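Local coordinates for glucose-6-phosphate isomerase like protein (Thermus thermophilus, PDB 1WIW), which belongs to the PGI/PMI family and probably isomerises a sugar phosphate, such as glucose 6-phosphate or mannose 6-phosphate, at residues G47-A50 / A51-G55; T122-E125 / E126-R129; N250-A253 / Q254-L258. All coordinates share one frame; numbering follows the deposited sequence.

Interaction 1: residues G47-A50 / A51-G55; sequences GQFA and ALLSG
F49 and L53 meet one turn apart on helix 48-54. This short helix is the crossover helix of a beta-alpha-beta unit, between strands 39-45 and 64-70. The apolar contacts come first. Methyl CD2 of L53 lies over one face of the F49 ring, a CH-pi contact. The model sets the methyl too close to the ring, so the detail is doubtful. F49 swings CG opposite the backbone N (chi1 -173°), which turns the ring to the side where V255 of helix 251-272 and F172 lie; both touch F49 and L53. Q48 and L52 form a second pair. They lie side by side and point the same way, with Q48 CG 3.9 Å from L52 CD2. Q48 also packs on P196 of the second subunit, while the small A50 is buried against Y114 and L115 of helix 110-121.

The backbone bonds run from i+4 to i. A51 N donates to G47 O at 3.1 Å, and L52 N donates to Q48 O at 3.1 Å. S54 N reaches A50 O at 3.0 Å. G55 is the first residue to leave helical phi/psi, with positive phi, and G55 N bonds to L52 O at 3.1 Å. The S54 side chain joins in here. Its OG stands between backbone N and carbonyl carbon (chi1 73°), is hydrogen-bonded to L56 N, and donates to A51 O at 2.6 Å.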
loop_
_atom_site.group_PDB
_atom_site.type_symbol
_atom_site.label_atom_id
_atom_site.label_comp_id
_atom_site.label_asym_id
_atom_site.label_seq_id
_atom_site.Cartn_x
_atom_site.Cartn_y
_atom_site.Cartn_z
ATOM N N GLY B 47 5.392 -13.908 4.424
ATOM C CA GLY B 47 6.807 -13.653 4.622
ATOM C C GLY B 47 7.285 -12.294 4.132
ATOM O O GLY B 47 8.412 -11.890 4.427
ATOM N N GLN B 48 6.438 -11.575 3.401
ATOM C CA GLN B 48 6.834 -10.277 2.857
ATOM C C GLN B 48 7.157 -9.191 3.883
ATOM O O GLN B 48 8.199 -8.543 3.799
ATOM C CB GLN B 48 5.768 -9.747 1.903
ATOM C CG GLN B 48 6.188 -8.439 1.255
ATOM C CD GLN B 48 5.156 -7.891 0.301
ATOM O OE1 GLN B 48 4.902 -8.465 -0.761
ATOM N NE2 GLN B 48 4.547 -6.771 0.674
ATOM N N PHE B 49 6.260 -8.986 4.839
ATOM C CA PHE B 49 6.470 -7.965 5.860
ATOM C C PHE B 49 7.793 -8.191 6.594
ATOM O O PHE B 49 8.568 -7.255 6.803
ATOM C CB PHE B 49 5.299 -7.984 6.847
ATOM C CG PHE B 49 5.314 -6.860 7.847
ATOM C CD1 PHE B 49 5.397 -5.534 7.428
ATOM C CD2 PHE B 49 5.213 -7.128 9.208
ATOM C CE1 PHE B 49 5.376 -4.492 8.354
ATOM C CE2 PHE B 49 5.193 -6.096 10.144
ATOM C CZ PHE B 49 5.274 -4.775 9.716
ATOM N N ALA B 50 8.046 -9.440 6.973
ATOM C CA ALA B 50 9.263 -9.799 7.695
ATOM C C ALA B 50 10.509 -9.521 6.858
ATOM O O ALA B 50 11.523 -9.040 7.371
ATOM C CB ALA B 50 9.211 -11.279 8.095
ATOM N N ALA B 51 10.433 -9.828 5.568
ATOM C CA ALA B 51 11.558 -9.593 4.670
ATOM C C ALA B 51 11.898 -8.102 4.667
ATOM O O ALA B 51 13.064 -7.720 4.751
ATOM C CB ALA B 51 11.212 -10.057 3.258
ATOM N N LEU B 52 10.873 -7.263 4.581
ATOM C CA LEU B 52 11.081 -5.817 4.570
ATOM C C LEU B 52 11.610 -5.301 5.905
ATOM O O LEU B 52 12.505 -4.458 5.937
ATOM C CB LEU B 52 9.778 -5.096 4.202
ATOM C CG LEU B 52 9.429 -5.049 2.705
ATOM C CD1 LEU B 52 10.458 -4.193 1.980
ATOM C CD2 LEU B 52 9.396 -6.450 2.109
ATOM N N LEU B 53 11.057 -5.810 7.002
ATOM C CA LEU B 53 11.479 -5.405 8.343
ATOM C C LEU B 53 12.948 -5.680 8.605
ATOM O O LEU B 53 13.613 -4.909 9.289
ATOM C CB LEU B 53 10.669 -6.135 9.417
ATOM C CG LEU B 53 9.447 -5.427 9.983
ATOM C CD1 LEU B 53 9.851 -4.090 10.604
ATOM C CD2 LEU B 53 8.454 -5.227 8.869
ATOM N N SER B 54 13.441 -6.795 8.076
ATOM C CA SER B 54 14.832 -7.183 8.262
ATOM C C SER B 54 15.780 -6.149 7.662
ATOM O O SER B 54 16.910 -5.996 8.115
ATOM C CB SER B 54 15.090 -8.538 7.605
ATOM O OG SER B 54 15.118 -8.403 6.193
ATOM N N GLY B 55 15.319 -5.444 6.637
ATOM C CA GLY B 55 16.160 -4.446 6.000
ATOM C C GLY B 55 17.179 -5.063 5.057
ATOM O O GLY B 55 17.952 -4.352 4.413
#

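Interaction 2: residues T122-E125 / E126-R129; sequences TGRE and EVLR
E125 O receives the N-H of R129, with O and N 2.9 Å apart. It is the shorter of two backbone bonds that start helix 125-139. In the other, L128 N donates to R124 O at 3.1 Å, and the N-H points almost straight at the oxygen (166°). The main side-chain contact lies between R124 and V127, which cross at a slant. V127 CG2 rests against the aliphatic part of R124, 3.7 Å from CD and 3.9 Å from CB. The R124 chain then bends at chi3 (-93°), and its NH1 comes up to S54 O, too close in the model for the weak bond there to be more than doubtful. L252 of helix 251-272 packs on both R124 and V127. L128 turns to helix 110-121 and touches R116 and L120. E125 and E126 are exposed, and their OE2 atoms stay 6.0 Å apart. Two acidic side chains in a first turn probably suit the positive end of the helix dipole. T122 leaves the preceding helix and G123 takes positive phi. The arrangement is that of a short loop between helices 110-121 and 125-139, with R124 at the N-cap position of the second.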
loop_
_atom_site.group_PDB
_atom_site.type_symbol
_atom_site.label_atom_id
_atom_site.label_comp_id
_atom_site.label_asym_id
_atom_site.label_seq_id
_atom_site.Cartn_x
_atom_site.Cartn_y
_atom_site.Cartn_z
ATOM N N THR B 122 20.785 -14.213 10.704
ATOM C CA THR B 122 21.724 -13.159 10.331
ATOM C C THR B 122 22.498 -12.560 11.506
ATOM O O THR B 122 22.964 -11.425 11.434
ATOM C CB THR B 122 20.990 -12.024 9.581
ATOM O OG1 THR B 122 19.921 -11.527 10.394
ATOM C CG2 THR B 122 20.421 -12.535 8.258
ATOM N N GLY B 123 22.622 -13.323 12.589
ATOM C CA GLY B 123 23.363 -12.855 13.749
ATOM C C GLY B 123 22.769 -11.704 14.540
ATOM O O GLY B 123 23.498 -10.968 15.205
ATOM N N ARG B 124 21.453 -11.541 14.489
ATOM C CA ARG B 124 20.821 -10.460 15.233
ATOM C C ARG B 124 19.992 -10.946 16.419
ATOM O O ARG B 124 18.840 -10.541 16.595
ATOM C CB ARG B 124 19.959 -9.612 14.296
ATOM C CG ARG B 124 20.775 -8.783 13.322
ATOM C CD ARG B 124 20.029 -7.520 12.937
ATOM N NE ARG B 124 19.233 -7.684 11.731
ATOM C CZ ARG B 124 18.356 -6.787 11.293
ATOM N NH1 ARG B 124 17.678 -7.013 10.180
ATOM N NH2 ARG B 124 18.145 -5.671 11.975
ATOM N N GLU B 125 20.591 -11.799 17.242
ATOM C CA GLU B 125 19.909 -12.345 18.412
ATOM C C GLU B 125 19.473 -11.260 19.395
ATOM O O GLU B 125 18.405 -11.359 19.997
ATOM C CB GLU B 125 20.812 -13.342 19.149
ATOM C CG GLU B 125 21.261 -14.538 18.321
ATOM C CD GLU B 125 22.359 -14.197 17.317
ATOM O OE1 GLU B 125 22.726 -15.085 16.520
ATOM O OE2 GLU B 125 22.859 -13.051 17.325
ATOM N N GLU B 126 20.300 -10.233 19.560
ATOM C CA GLU B 126 19.977 -9.155 20.489
ATOM C C GLU B 126 18.791 -8.333 20.016
ATOM O O GLU B 126 17.970 -7.911 20.822
ATOM C CB GLU B 126 21.188 -8.249 20.715
ATOM C CG GLU B 126 22.293 -8.906 21.527
ATOM C CD GLU B 126 21.765 -9.665 22.735
ATOM O OE1 GLU B 126 20.994 -9.083 23.529
ATOM O OE2 GLU B 126 22.124 -10.849 22.892
ATOM N N VAL B 127 18.701 -8.102 18.712
ATOM C CA VAL B 127 17.577 -7.353 18.172
ATOM C C VAL B 127 16.311 -8.158 18.460
ATOM O O VAL B 127 15.298 -7.607 18.891
ATOM C CB VAL B 127 17.702 -7.159 16.651
ATOM C CG1 VAL B 127 16.484 -6.421 16.123
ATOM C CG2 VAL B 127 18.962 -6.381 16.332
ATOM N N LEU B 128 16.379 -9.463 18.211
ATOM C CA LEU B 128 15.243 -10.349 18.458
ATOM C C LEU B 128 14.841 -10.283 19.927
ATOM O O LEU B 128 13.657 -10.268 20.254
ATOM C CB LEU B 128 15.593 -11.794 18.086
ATOM C CG LEU B 128 14.549 -12.857 18.455
ATOM C CD1 LEU B 128 13.240 -12.592 17.700
ATOM C CD2 LEU B 128 15.089 -14.241 18.117
ATOM N N ARG B 129 15.825 -10.244 20.818
ATOM C CA ARG B 129 15.511 -10.168 22.236
ATOM C C ARG B 129 14.692 -8.917 22.560
ATOM O O ARG B 129 13.767 -8.981 23.362
ATOM C CB ARG B 129 16.786 -10.187 23.092
ATOM C CG ARG B 129 16.500 -9.991 24.580
ATOM C CD ARG B 129 17.724 -10.230 25.459
ATOM N NE ARG B 129 17.777 -11.599 25.963
ATOM C CZ ARG B 129 16.879 -12.132 26.793
ATOM N NH1 ARG B 129 15.849 -11.407 27.218
ATOM N NH2 ARG B 129 17.007 -13.390 27.195
#

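Interaction 3: residues N250-A253 / Q254-L258; sequences NRLA and QVMAL
R251 and Q254 run side by side on the first turn of helix 251-272. N250 is the N-cap of this helix, in the C-terminal SIS domain. The two long side chains point the same way, but their flat ends are turned: the guanidinium and amide planes stand 45° apart. R251 NH1 gives Q254 OE1 a weak hydrogen bond of 2.8 Å, bent to 126° at the hydrogen. Q254 holds CG beside its backbone N (chi1 -70°) and extends from there, which lays the chain along the turn. Its NE2 makes a weak bond to A246 O.

L252 and M256, a selenomethionine, also lie side by side and point alike. L252 CD2 comes within 4.2 Å of the M256 methyl CE. Both residues touch V131 of helix 125-139 and L115 of helix 110-121. V255 is buried, and its CG2 lies 3.3 Å from R251 O.

The backbone bonds are those of an alpha helix, from i+4 to i. Q254 N donates to N250 O at 2.9 Å, V255 N to R251 O at 3.0 Å, and A257 N to A253 O at 2.8 Å. N250 ND2 is tied to S130 OG. The other branch of the amide makes the cap: A253 N lies above the amide plane and donates to N250 OD1 at 2.9 Å.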
loop_
_atom_site.group_PDB
_atom_site.type_symbol
_atom_site.label_atom_id
_atom_site.label_comp_id
_atom_site.label_asym_id
_atom_site.label_seq_id
_atom_site.Cartn_x
_atom_site.Cartn_y
_atom_site.Cartn_z
ATOM N N ASN B 250 13.610 0.259 20.499
ATOM C CA ASN B 250 14.164 0.612 19.193
ATOM C C ASN B 250 13.056 0.488 18.151
ATOM O O ASN B 250 12.029 -0.144 18.395
ATOM C CB ASN B 250 15.372 -0.278 18.843
ATOM C CG ASN B 250 15.001 -1.740 18.671
ATOM O OD1 ASN B 250 14.276 -2.101 17.743
ATOM N ND2 ASN B 250 15.507 -2.592 19.566
ATOM N N ARG B 251 13.263 1.098 16.994
ATOM C CA ARG B 251 12.249 1.108 15.948
ATOM C C ARG B 251 11.692 -0.248 15.523
ATOM O O ARG B 251 10.483 -0.393 15.360
ATOM C CB ARG B 251 12.777 1.867 14.732
ATOM C CG ARG B 251 13.120 3.317 15.040
ATOM C CD ARG B 251 11.883 4.148 15.389
ATOM N NE ARG B 251 12.248 5.523 15.732
ATOM C CZ ARG B 251 12.483 5.958 16.968
ATOM N NH1 ARG B 251 12.377 5.126 18.000
ATOM N NH2 ARG B 251 12.854 7.219 17.171
ATOM N N LEU B 252 12.561 -1.236 15.343
ATOM C CA LEU B 252 12.100 -2.555 14.929
ATOM C C LEU B 252 11.197 -3.178 15.999
ATOM O O LEU B 252 10.158 -3.756 15.683
ATOM C CB LEU B 252 13.303 -3.458 14.630
ATOM C CG LEU B 252 13.029 -4.749 13.843
ATOM C CD1 LEU B 252 14.308 -5.249 13.188
ATOM C CD2 LEU B 252 12.467 -5.799 14.767
ATOM N N ALA B 253 11.585 -3.050 17.264
ATOM C CA ALA B 253 10.789 -3.595 18.362
ATOM C C ALA B 253 9.441 -2.881 18.433
ATOM O O ALA B 253 8.401 -3.510 18.609
ATOM C CB ALA B 253 11.535 -3.434 19.685
ATOM N N GLN B 254 9.469 -1.560 18.290
ATOM C CA GLN B 254 8.253 -0.759 18.324
ATOM C C GLN B 254 7.275 -1.185 17.223
ATOM O O GLN B 254 6.065 -1.297 17.457
ATOM C CB GLN B 254 8.598 0.729 18.175
ATOM C CG GLN B 254 9.313 1.320 19.390
ATOM C CD GLN B 254 9.550 2.815 19.260
ATOM O OE1 GLN B 254 10.275 3.263 18.376
ATOM N NE2 GLN B 254 8.929 3.592 20.137
ATOM N N VAL B 255 7.797 -1.424 16.025
ATOM C CA VAL B 255 6.943 -1.844 14.916
ATOM C C VAL B 255 6.248 -3.163 15.249
ATOM O O VAL B 255 5.036 -3.289 15.114
ATOM C CB VAL B 255 7.757 -2.009 13.608
ATOM C CG1 VAL B 255 6.941 -2.784 12.563
ATOM C CG2 VAL B 255 8.127 -0.632 13.056
HETATM N N MSE B 256 7.022 -4.141 15.701
HETATM C CA MSE B 256 6.473 -5.448 16.038
HETATM C C MSE B 256 5.492 -5.370 17.215
HETATM O O MSE B 256 4.491 -6.095 17.246
HETATM C CB MSE B 256 7.620 -6.414 16.331
HETATM C CG MSE B 256 7.561 -7.726 15.553
HETATM SE SE MSE B 256 7.142 -7.562 13.655
HETATM C CE MSE B 256 8.685 -6.535 13.102
ATOM N N ALA B 257 5.768 -4.495 18.180
ATOM C CA ALA B 257 4.878 -4.328 19.328
ATOM C C ALA B 257 3.549 -3.761 18.847
ATOM O O ALA B 257 2.487 -4.168 19.314
ATOM C CB ALA B 257 5.504 -3.392 20.364
ATOM N N LEU B 258 3.607 -2.814 17.914
ATOM C CA LEU B 258 2.388 -2.225 17.365
ATOM C C LEU B 258 1.629 -3.320 16.624
ATOM O O LEU B 258 0.427 -3.486 16.804
ATOM C CB LEU B 258 2.723 -1.082 16.399
ATOM C CG LEU B 258 3.167 0.251 17.013
ATOM C CD1 LEU B 258 3.743 1.147 15.928
ATOM C CD2 LEU B 258 1.990 0.932 17.707
#

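In the fold
The three contacts follow one another along the chain, and none nests or crosses. Each lies in one continuous stretch, so none closes a long loop. Interaction 1 spans a crossover helix of the N-terminal, four-stranded parallel sheet. Interaction 2 turns the chain from helix 110-121 into helix 125-139. Interaction 3 starts the long helix 251-272, within the C-terminal SIS domain. The three meet in space, their centres about 13 to 14 Å apart. L53 CG lies 3.4 Å from M256 CE, and V127 CG1 lies 3.8 Å from L252 CD1. The start of helix 251-272 thus packs against helices 48-54 and 125-139 and joins the N- and C-terminal parts.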